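Local coordinates for protein coronin (Toxoplasma gondii, PDB 4OZU) that probably binds actin filaments, this chain being its WD40-repeat beta-propeller domain, at residues F166-W180 and C189-P201. Sequence-based numbering, arbitrary orientation.
Sequences FASVKFQESLLSAKW and CTTKDKALNIVDP
F171 lays one face of its ring against the amide of N197 at the junction of two blades of the WD40 beta-propeller. Strand 164-170 is the last, outer-edge strand of one blade; 175-180 opens the next, and F171 lies on the link between them. Ring and amide planes are 23° apart and stacked, with CE1 3.3 Å from N197 CG and ND2 above the ring, offset toward its rim. A flat aromatic suits this place because it offers several surfaces at once: CZ meets V199 CG2 at the ring edge, while C189 SG approaches CE2 obliquely at 3.6 Å, a sulfur-aromatic contact. CG of F171 stands opposite its own carbonyl carbon (chi1 -59°), which carries the ring from the link across to strand 195-200. Farther along, V169 CG2 touches V199 CG1 and A167, small enough for close approach, sets CB against P201 O.

Within the new blade, strands 175-180 and 189-191 pair antiparallel, with a beta bulge between L175 and S177. L176 N donates to T190 O (2.9 Å), and T190 N to S177 O. The bulge puts S177 level with T190, where OG donates to T190 OG1 at 2.7 Å. Hydroxyls suit both positions, since each can give and accept: S177 OG also bonds C221 N, on strand 220-223 of the next blade, and T190 OG1 bonds C219 O just before it. At the link, K192 N donates to S174 O, as the type I turn from T191 to K194 begins. Asparagine suits the stack on F171 because its flat amide keeps both polar ends bonded: N197 OD1 is hydrogen-bonded to S209 OG, and ND2 reaches T191 OG1 in a weak bond of 3.3 Å.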
loop_
_atom_site.group_PDB
_atom_site.type_symbol
_atom_site.label_atom_id
_atom_site.label_comp_id
_atom_site.label_asym_id
_atom_site.label_seq_id
_atom_site.Cartn_x
_atom_site.Cartn_y
_atom_site.Cartn_z
ATOM N N PHE A 166 -14.433 11.468 -12.655
ATOM C CA PHE A 166 -14.180 11.951 -14.008
ATOM C C PHE A 166 -13.991 10.826 -15.020
ATOM O O PHE A 166 -14.045 11.057 -16.222
ATOM C CB PHE A 166 -12.962 12.879 -14.025
ATOM C CG PHE A 166 -11.660 12.215 -13.656
ATOM C CD1 PHE A 166 -10.878 11.598 -14.621
ATOM C CD2 PHE A 166 -11.196 12.252 -12.351
ATOM C CE1 PHE A 166 -9.669 11.015 -14.290
ATOM C CE2 PHE A 166 -9.990 11.664 -12.007
ATOM C CZ PHE A 166 -9.223 11.044 -12.979
ATOM N N ALA A 167 -13.774 9.613 -14.533
ATOM C CA ALA A 167 -13.633 8.461 -15.413
ATOM C C ALA A 167 -13.917 7.189 -14.635
ATOM O O ALA A 167 -13.643 7.105 -13.441
ATOM C CB ALA A 167 -12.246 8.417 -16.020
ATOM N N SER A 168 -14.477 6.207 -15.323
ATOM C CA SER A 168 -14.750 4.913 -14.725
ATOM C C SER A 168 -14.510 3.846 -15.768
ATOM O O SER A 168 -14.729 4.072 -16.958
ATOM C CB SER A 168 -16.186 4.834 -14.201
ATOM O OG SER A 168 -16.379 5.711 -13.105
ATOM N N VAL A 169 -14.048 2.690 -15.316
ATOM C CA VAL A 169 -13.875 1.536 -16.182
ATOM C C VAL A 169 -14.434 0.332 -15.449
ATOM O O VAL A 169 -14.083 0.096 -14.290
ATOM C CB VAL A 169 -12.390 1.309 -16.550
ATOM C CG1 VAL A 169 -12.203 -0.013 -17.270
ATOM C CG2 VAL A 169 -11.874 2.458 -17.407
ATOM N N LYS A 170 -15.309 -0.421 -16.110
ATOM C CA LYS A 170 -15.927 -1.576 -15.472
ATOM C C LYS A 170 -15.537 -2.897 -16.128
ATOM O O LYS A 170 -15.768 -3.115 -17.322
ATOM C CB LYS A 170 -17.444 -1.453 -15.470
ATOM C CG LYS A 170 -18.092 -2.595 -14.702
ATOM C CD LYS A 170 -19.594 -2.513 -14.660
ATOM C CE LYS A 170 -20.143 -3.566 -13.708
ATOM N NZ LYS A 170 -19.558 -4.918 -13.952
ATOM N N PHE A 171 -14.973 -3.777 -15.308
ATOM C CA PHE A 171 -14.683 -5.149 -15.693
ATOM C C PHE A 171 -15.850 -6.037 -15.305
ATOM O O PHE A 171 -16.701 -5.646 -14.510
ATOM C CB PHE A 171 -13.390 -5.625 -15.030
ATOM C CG PHE A 171 -12.205 -4.787 -15.384
ATOM C CD1 PHE A 171 -11.493 -5.031 -16.545
ATOM C CD2 PHE A 171 -11.830 -3.729 -14.583
ATOM C CE1 PHE A 171 -10.421 -4.244 -16.886
ATOM C CE2 PHE A 171 -10.756 -2.940 -14.917
ATOM C CZ PHE A 171 -10.050 -3.198 -16.069
ATOM N N GLN A 172 -15.892 -7.233 -15.877
ATOM C CA GLN A 172 -17.000 -8.145 -15.647
ATOM C C GLN A 172 -16.951 -8.816 -14.271
ATOM O O GLN A 172 -17.988 -9.208 -13.739
ATOM C CB GLN A 172 -17.035 -9.216 -16.736
ATOM C CG GLN A 172 -17.183 -8.657 -18.138
ATOM C CD GLN A 172 -17.437 -9.738 -19.174
ATOM O OE1 GLN A 172 -18.205 -10.671 -18.939
ATOM N NE2 GLN A 172 -16.786 -9.617 -20.326
ATOM N N GLU A 173 -15.754 -8.946 -13.702
ATOM C CA GLU A 173 -15.582 -9.642 -12.427
ATOM C C GLU A 173 -15.055 -8.707 -11.344
ATOM O O GLU A 173 -14.535 -7.636 -11.644
ATOM C CB GLU A 173 -14.641 -10.832 -12.602
ATOM C CG GLU A 173 -15.178 -11.891 -13.554
ATOM C CD GLU A 173 -16.466 -12.523 -13.062
ATOM O OE1 GLU A 173 -16.509 -12.943 -11.885
ATOM O OE2 GLU A 173 -17.433 -12.602 -13.850
ATOM N N SER A 174 -15.211 -9.120 -10.089
ATOM C CA SER A 174 -14.857 -8.286 -8.940
ATOM C C SER A 174 -13.380 -7.921 -8.926
ATOM O O SER A 174 -12.534 -8.722 -9.308
ATOM C CB SER A 174 -15.202 -8.995 -7.627
ATOM O OG SER A 174 -16.562 -9.393 -7.598
ATOM N N LEU A 175 -13.085 -6.714 -8.465
ATOM C CA LEU A 175 -11.707 -6.282 -8.258
ATOM C C LEU A 175 -11.100 -6.892 -6.993
ATOM O O LEU A 175 -11.792 -7.086 -5.994
ATOM C CB LEU A 175 -11.649 -4.763 -8.186
ATOM C CG LEU A 175 -11.817 -4.118 -9.560
ATOM C CD1 LEU A 175 -12.585 -2.817 -9.459
ATOM C CD2 LEU A 175 -10.448 -3.900 -10.190
ATOM N N LEU A 176 -9.802 -7.185 -7.050
ATOM C CA LEU A 176 -9.087 -7.796 -5.931
ATOM C C LEU A 176 -7.912 -6.922 -5.498
ATOM O O LEU A 176 -7.443 -7.022 -4.361
ATOM C CB LEU A 176 -8.588 -9.192 -6.311
ATOM C CG LEU A 176 -9.656 -10.269 -6.510
ATOM C CD1 LEU A 176 -9.047 -11.513 -7.124
ATOM C CD2 LEU A 176 -10.329 -10.600 -5.191
ATOM N N SER A 177 -7.441 -6.069 -6.402
ATOM C CA SER A 177 -6.417 -5.091 -6.056
ATOM C C SER A 177 -6.363 -4.004 -7.115
ATOM O O SER A 177 -6.758 -4.220 -8.263
ATOM C CB SER A 177 -5.048 -5.763 -5.901
ATOM O OG SER A 177 -4.494 -6.108 -7.156
ATOM N N ALA A 178 -5.894 -2.826 -6.720
ATOM C CA ALA A 178 -5.750 -1.707 -7.638
ATOM C C ALA A 178 -4.621 -0.826 -7.128
ATOM O O ALA A 178 -4.630 -0.422 -5.971
ATOM C CB ALA A 178 -7.046 -0.925 -7.760
ATOM N N LYS A 179 -3.636 -0.565 -7.983
ATOM C CA LYS A 179 -2.449 0.183 -7.590
ATOM C C LYS A 179 -2.008 1.128 -8.705
ATOM O O LYS A 179 -2.152 0.815 -9.880
ATOM C CB LYS A 179 -1.295 -0.767 -7.243
ATOM C CG LYS A 179 -1.527 -1.648 -6.030
ATOM C CD LYS A 179 -1.339 -0.874 -4.735
ATOM C CE LYS A 179 -1.708 -1.725 -3.533
ATOM N NZ LYS A 179 -1.591 -0.965 -2.261
ATOM N N TRP A 180 -1.470 2.277 -8.314
ATOM C CA TRP A 180 -0.949 3.270 -9.252
ATOM C C TRP A 180 0.527 3.061 -9.608
ATOM O O TRP A 180 1.354 2.747 -8.745
ATOM C CB TRP A 180 -1.050 4.673 -8.666
ATOM C CG TRP A 180 -2.390 5.270 -8.543
ATOM C CD1 TRP A 180 -3.170 5.332 -7.422
ATOM C CD2 TRP A 180 -3.097 5.964 -9.565
ATOM N NE1 TRP A 180 -4.335 6.009 -7.697
ATOM C CE2 TRP A 180 -4.311 6.409 -9.009
ATOM C CE3 TRP A 180 -2.825 6.245 -10.906
ATOM C CZ2 TRP A 180 -5.247 7.122 -9.750
ATOM C CZ3 TRP A 180 -3.752 6.947 -11.636
ATOM C CH2 TRP A 180 -4.950 7.382 -11.059
ATOM N N CYS A 189 -4.802 -3.320 -12.003
ATOM C CA CYS A 189 -5.728 -4.000 -11.110
ATOM C C CYS A 189 -5.844 -5.470 -11.466
ATOM O O CYS A 189 -5.601 -5.864 -12.602
ATOM C CB CYS A 189 -7.106 -3.340 -11.147
ATOM S SG CYS A 189 -7.877 -3.285 -12.780
ATOM N N THR A 190 -6.184 -6.275 -10.466
ATOM C CA THR A 190 -6.481 -7.680 -10.671
ATOM C C THR A 190 -7.966 -7.910 -10.463
ATOM O O THR A 190 -8.599 -7.239 -9.649
ATOM C CB THR A 190 -5.686 -8.579 -9.717
ATOM O OG1 THR A 190 -5.872 -8.125 -8.375
ATOM C CG2 THR A 190 -4.192 -8.539 -10.064
ATOM N N THR A 191 -8.518 -8.855 -11.209
ATOM C CA THR A 191 -9.922 -9.209 -11.066
ATOM C C THR A 191 -10.068 -10.703 -10.856
ATOM O O THR A 191 -9.119 -11.472 -11.037
ATOM C CB THR A 191 -10.749 -8.762 -12.286
ATOM O OG1 THR A 191 -10.032 -9.056 -13.491
ATOM C CG2 THR A 191 -11.008 -7.267 -12.223
ATOM N N LYS A 192 -11.270 -11.105 -10.460
ATOM C CA LYS A 192 -11.538 -12.477 -10.074
ATOM C C LYS A 192 -11.461 -13.445 -11.257
ATOM O O LYS A 192 -11.384 -14.657 -11.063
ATOM C CB LYS A 192 -12.910 -12.554 -9.408
ATOM C CG LYS A 192 -13.070 -13.702 -8.434
ATOM C CD LYS A 192 -14.460 -13.695 -7.822
ATOM C CE LYS A 192 -14.926 -15.100 -7.481
ATOM N NZ LYS A 192 -16.379 -15.138 -7.166
ATOM N N ASP A 193 -11.475 -12.917 -12.480
ATOM C CA ASP A 193 -11.303 -13.762 -13.666
ATOM C C ASP A 193 -9.828 -14.070 -13.926
ATOM O O ASP A 193 -9.481 -14.578 -14.991
ATOM C CB ASP A 193 -11.919 -13.106 -14.907
ATOM C CG ASP A 193 -11.287 -11.774 -15.247
ATOM O OD1 ASP A 193 -10.658 -11.162 -14.359
ATOM O OD2 ASP A 193 -11.421 -11.331 -16.407
ATOM N N LYS A 194 -8.977 -13.758 -12.947
ATOM C CA LYS A 194 -7.543 -14.079 -12.984
ATOM C C LYS A 194 -6.789 -13.172 -13.949
ATOM O O LYS A 194 -5.703 -13.513 -14.415
ATOM C CB LYS A 194 -7.310 -15.542 -13.374
ATOM C CG LYS A 194 -8.237 -16.554 -12.700
ATOM C CD LYS A 194 -7.959 -17.968 -13.173
ATOM C CE LYS A 194 -9.089 -18.909 -12.774
ATOM N NZ LYS A 194 -8.725 -20.340 -12.934
ATOM N N ALA A 195 -7.365 -12.012 -14.240
ATOM C CA ALA A 195 -6.763 -11.080 -15.176
ATOM C C ALA A 195 -6.037 -9.962 -14.443
ATOM O O ALA A 195 -6.473 -9.500 -13.384
ATOM C CB ALA A 195 -7.817 -10.502 -16.099
ATOM N N LEU A 196 -4.915 -9.551 -15.021
ATOM C CA LEU A 196 -4.248 -8.315 -14.651
ATOM C C LEU A 196 -4.570 -7.293 -15.729
ATOM O O LEU A 196 -4.297 -7.533 -16.905
ATOM C CB LEU A 196 -2.739 -8.523 -14.528
ATOM C CG LEU A 196 -1.899 -7.259 -14.324
ATOM C CD1 LEU A 196 -2.130 -6.663 -12.944
ATOM C CD2 LEU A 196 -0.442 -7.576 -14.539
ATOM N N ASN A 197 -5.149 -6.165 -15.327
ATOM C CA ASN A 197 -5.594 -5.143 -16.262
ATOM C C ASN A 197 -4.876 -3.833 -16.021
ATOM O O ASN A 197 -4.678 -3.427 -14.874
ATOM C CB ASN A 197 -7.107 -4.925 -16.150
ATOM C CG ASN A 197 -7.885 -6.225 -16.111
ATOM O OD1 ASN A 197 -8.036 -6.905 -17.127
ATOM N ND2 ASN A 197 -8.391 -6.575 -14.930
ATOM N N ILE A 198 -4.484 -3.184 -17.114
ATOM C CA ILE A 198 -3.850 -1.876 -17.058
ATOM C C ILE A 198 -4.831 -0.825 -17.569
ATOM O O ILE A 198 -5.414 -0.979 -18.645
ATOM C CB ILE A 198 -2.563 -1.820 -17.899
ATOM C CG1 ILE A 198 -1.671 -3.037 -17.625
ATOM C CG2 ILE A 198 -1.828 -0.522 -17.628
ATOM C CD1 ILE A 198 -1.236 -3.182 -16.180
ATOM N N VAL A 199 -4.981 0.252 -16.800
ATOM C CA VAL A 199 -5.990 1.277 -17.074
ATOM C C VAL A 199 -5.366 2.653 -17.190
ATOM O O VAL A 199 -4.580 3.049 -16.328
ATOM C CB VAL A 199 -7.052 1.327 -15.964
ATOM C CG1 VAL A 199 -8.117 2.366 -16.289
ATOM C CG2 VAL A 199 -7.686 -0.051 -15.775
ATOM N N ASP A 200 -5.729 3.365 -18.259
ATOM C CA ASP A 200 -5.354 4.764 -18.447
ATOM C C ASP A 200 -6.559 5.646 -18.112
ATOM O O ASP A 200 -7.499 5.740 -18.902
ATOM C CB ASP A 200 -4.882 5.001 -19.883
ATOM C CG ASP A 200 -4.360 6.420 -20.117
ATOM O OD1 ASP A 200 -4.846 7.372 -19.468
ATOM O OD2 ASP A 200 -3.461 6.578 -20.970
ATOM N N PRO A 201 -6.546 6.288 -16.934
ATOM C CA PRO A 201 -7.739 7.056 -16.544
ATOM C C PRO A 201 -7.985 8.310 -17.379
ATOM O O PRO A 201 -9.138 8.668 -17.599
ATOM C CB PRO A 201 -7.455 7.435 -15.094
ATOM C CG PRO A 201 -5.960 7.373 -14.961
ATOM C CD PRO A 201 -5.525 6.273 -15.873
#